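Local coordinates for protein lysin (Enterococcus phage IMEEF1, PDB 6IST) that probably cleaves the peptidoglycan of enterococcal cell walls through a calcium-binding CHAP-type cysteine peptidase domain, at residues Lys17-Asp22 with Met30-Asp35. Residues are numbered along the deposited sequence; the frame is centred on the assembly and turned at random.
Sequences KGVDAD and MDLTVD. With CA (calcium ion), chain E.
Asp31, near the start of helix 29-41, and Asp20 and Asp22 of the loop ahead of it turn three carboxylates onto one calcium ion. Asp20 lies alongside Asp31 and points the same way, whereas Asp22 crosses Asp31 at about a right angle; both loop carboxylate planes stand nearly perpendicular to that of Asp31, the one of Asp20 at 77°. Asp20 OD1 and Asp22 OD1 bind the metal at 2.4 Å, and Asp31 OD2 at 2.5 Å. The carbonyl oxygens of Trp24 and Gly26 add two more ligands; Gly23 is a further polar partner of Asp20, and Gln28 N donates to Asp31 OD2.

Asp31 CG is anti to the carbonyl carbon (chi1 -71°), toward the loop. Its OD1, a longer 3.0 Å from the calcium, accepts Ala21 N (2.8 Å) from 50° above the carboxylate plane, and weakly Asp22 N. Ala21 CB also meets Val34 CG1 at 3.9 Å. Val19, crossing Asp35 at about a right angle, brings CG2 to 3.9 Å from Asp35 CB, while Tyr10 and Arg39 hold the Asp35 carboxylate.

Asp22 OD1 sits just 3.1 Å from Asp31 OD1, a repulsion the calcium probably offsets; ion and Ala21 amide together fix the rotation of the Asp31 carboxylate.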
ATOM      1  N   LYS C  17     -13.940 -14.727  24.092  1.00 27.21           N
ATOM      2  CA  LYS C  17     -14.515 -13.574  23.400  1.00 28.30           C
ATOM      3  C   LYS C  17     -14.612 -13.944  21.920  1.00 27.41           C
ATOM      4  O   LYS C  17     -14.165 -14.988  21.497  1.00 23.61           O
ATOM      5  CB  LYS C  17     -13.588 -12.371  23.511  1.00 31.93           C
ATOM      6  CG  LYS C  17     -13.204 -11.953  24.924  1.00 42.23           C
ATOM      7  CD  LYS C  17     -11.787 -11.393  24.910  1.00 49.55           C
ATOM      8  CE  LYS C  17     -11.278 -11.089  26.313  1.00 56.86           C
ATOM      9  NZ  LYS C  17      -9.881 -10.580  26.198  1.00 63.07           N
ATOM     10  N   GLY C  18     -15.085 -13.027  21.111  1.00 27.19           N
ATOM     11  CA  GLY C  18     -15.164 -13.299  19.671  1.00 28.92           C
ATOM     12  C   GLY C  18     -14.861 -12.045  18.918  1.00 28.54           C
ATOM     13  O   GLY C  18     -15.076 -10.957  19.442  1.00 28.74           O
ATOM     14  N   VAL C  19     -14.338 -12.196  17.710  1.00 26.98           N
ATOM     15  CA  VAL C  19     -14.114 -11.098  16.824  1.00 26.15           C
ATOM     16  C   VAL C  19     -14.897 -11.281  15.574  1.00 25.76           C
ATOM     17  O   VAL C  19     -15.051 -12.392  15.108  1.00 20.68           O
ATOM     18  CB  VAL C  19     -12.642 -10.852  16.499  1.00 28.13           C
ATOM     19  CG1 VAL C  19     -12.003 -10.211  17.729  1.00 32.15           C
ATOM     20  CG2 VAL C  19     -11.895 -12.081  16.071  1.00 27.18           C
ATOM     21  N   ASP C  20     -15.434 -10.164  15.057  1.00 27.00           N
ATOM     22  CA  ASP C  20     -16.234 -10.152  13.837  1.00 28.99           C
ATOM     23  C   ASP C  20     -15.492  -9.225  12.887  1.00 27.46           C
ATOM     24  O   ASP C  20     -15.515  -8.037  13.084  1.00 33.13           O
ATOM     25  CB  ASP C  20     -17.666  -9.601  14.101  1.00 30.07           C
ATOM     26  CG  ASP C  20     -18.569  -9.618  12.832  1.00 34.72           C
ATOM     27  OD1 ASP C  20     -18.104 -10.076  11.742  1.00 28.12           O
ATOM     28  OD2 ASP C  20     -19.751  -9.195  12.912  1.00 37.50           O
ATOM     29  N   ALA C  21     -14.839  -9.773  11.877  1.00 25.94           N
ATOM     30  CA  ALA C  21     -13.991  -8.983  10.981  1.00 28.69           C
ATOM     31  C   ALA C  21     -14.735  -8.419   9.801  1.00 30.51           C
ATOM     32  O   ALA C  21     -14.296  -7.451   9.214  1.00 35.74           O
ATOM     33  CB  ALA C  21     -12.814  -9.812  10.486  1.00 28.62           C
ATOM     34  N   ASP C  22     -15.864  -8.995   9.476  1.00 27.87           N
ATOM     35  CA  ASP C  22     -16.503  -8.659   8.248  1.00 28.14           C
ATOM     36  C   ASP C  22     -17.894  -8.124   8.359  1.00 27.38           C
ATOM     37  O   ASP C  22     -18.406  -7.672   7.351  1.00 25.75           O
ATOM     38  CB  ASP C  22     -16.449  -9.839   7.318  1.00 28.08           C
ATOM     39  CG  ASP C  22     -17.304 -11.000   7.757  1.00 29.87           C
ATOM     40  OD1 ASP C  22     -17.907 -11.003   8.894  1.00 25.10           O
ATOM     41  OD2 ASP C  22     -17.408 -11.948   6.930  1.00 32.62           O
ATOM     42  N   MET C  30     -13.579 -17.962  10.006  1.00 16.85           N
ATOM     43  CA  MET C  30     -12.671 -17.131   9.208  1.00 19.52           C
ATOM     44  C   MET C  30     -12.411 -15.747   9.826  1.00 21.41           C
ATOM     45  O   MET C  30     -11.338 -15.155   9.610  1.00 19.64           O
ATOM     46  CB  MET C  30     -13.222 -17.068   7.756  1.00 20.36           C
ATOM     47  CG  MET C  30     -12.283 -16.687   6.607  1.00 22.06           C
ATOM     48  SD  MET C  30     -10.605 -17.335   6.512  1.00 14.54           S
ATOM     49  CE  MET C  30     -10.152 -16.872   4.790  1.00 20.17           C
ATOM     50  N   ASP C  31     -13.393 -15.182  10.555  1.00 19.78           N
ATOM     51  CA  ASP C  31     -13.219 -13.949  11.251  1.00 22.07           C
ATOM     52  C   ASP C  31     -11.976 -13.922  12.132  1.00 20.89           C
ATOM     53  O   ASP C  31     -11.334 -12.915  12.193  1.00 19.97           O
ATOM     54  CB  ASP C  31     -14.430 -13.572  12.088  1.00 23.43           C
ATOM     55  CG  ASP C  31     -15.612 -13.145  11.235  1.00 27.18           C
ATOM     56  OD1 ASP C  31     -15.517 -12.126  10.519  1.00 32.94           O
ATOM     57  OD2 ASP C  31     -16.646 -13.824  11.296  1.00 28.25           O
ATOM     58  N   LEU C  32     -11.689 -15.016  12.845  1.00 16.34           N
ATOM     59  CA  LEU C  32     -10.523 -15.027  13.699  1.00 19.67           C
ATOM     60  C   LEU C  32      -9.240 -14.975  12.898  1.00 18.88           C
ATOM     61  O   LEU C  32      -8.341 -14.163  13.171  1.00 20.50           O
ATOM     62  CB  LEU C  32     -10.488 -16.325  14.529  1.00 20.54           C
ATOM     63  CG  LEU C  32      -9.267 -16.453  15.446  1.00 24.71           C
ATOM     64  CD1 LEU C  32      -9.239 -15.231  16.327  1.00 28.02           C
ATOM     65  CD2 LEU C  32      -9.409 -17.694  16.294  1.00 29.25           C
ATOM     66  N   THR C  33      -9.162 -15.830  11.877  1.00 18.52           N
ATOM     67  CA  THR C  33      -7.967 -15.913  11.046  1.00 18.87           C
ATOM     68  C   THR C  33      -7.767 -14.586  10.371  1.00 16.57           C
ATOM     69  O   THR C  33      -6.654 -14.089  10.275  1.00 18.17           O
ATOM     70  CB  THR C  33      -8.125 -17.075  10.017  1.00 20.65           C
ATOM     71  OG1 THR C  33      -7.940 -18.332  10.743  1.00 19.69           O
ATOM     72  CG2 THR C  33      -7.099 -17.012   8.881  1.00 21.10           C
ATOM     73  N   VAL C  34      -8.839 -14.000   9.881  1.00 15.96           N
ATOM     74  CA  VAL C  34      -8.686 -12.717   9.182  1.00 16.35           C
ATOM     75  C   VAL C  34      -8.252 -11.601  10.153  1.00 18.11           C
ATOM     76  O   VAL C  34      -7.366 -10.855   9.834  1.00 20.17           O
ATOM     77  CB  VAL C  34      -9.975 -12.274   8.472  1.00 17.44           C
ATOM     78  CG1 VAL C  34      -9.901 -10.806   8.076  1.00 17.53           C
ATOM     79  CG2 VAL C  34     -10.235 -13.223   7.324  1.00 22.12           C
ATOM     80  N   ASP C  35      -8.761 -11.622  11.371  1.00 18.72           N
ATOM     81  CA  ASP C  35      -8.411 -10.604  12.318  1.00 20.33           C
ATOM     82  C   ASP C  35      -6.928 -10.699  12.593  1.00 19.31           C
ATOM     83  O   ASP C  35      -6.203  -9.695  12.646  1.00 18.51           O
ATOM     84  CB  ASP C  35      -9.225 -10.770  13.571  1.00 23.87           C
ATOM     85  CG  ASP C  35      -8.895  -9.711  14.651  1.00 30.09           C
ATOM     86  OD1 ASP C  35      -9.131  -8.494  14.450  1.00 31.86           O
ATOM     87  OD2 ASP C  35      -8.379 -10.120  15.714  1.00 31.57           O
TER
HETATM   88 CA    CA E 301     -18.493 -12.218  10.844  1.00 41.27          CA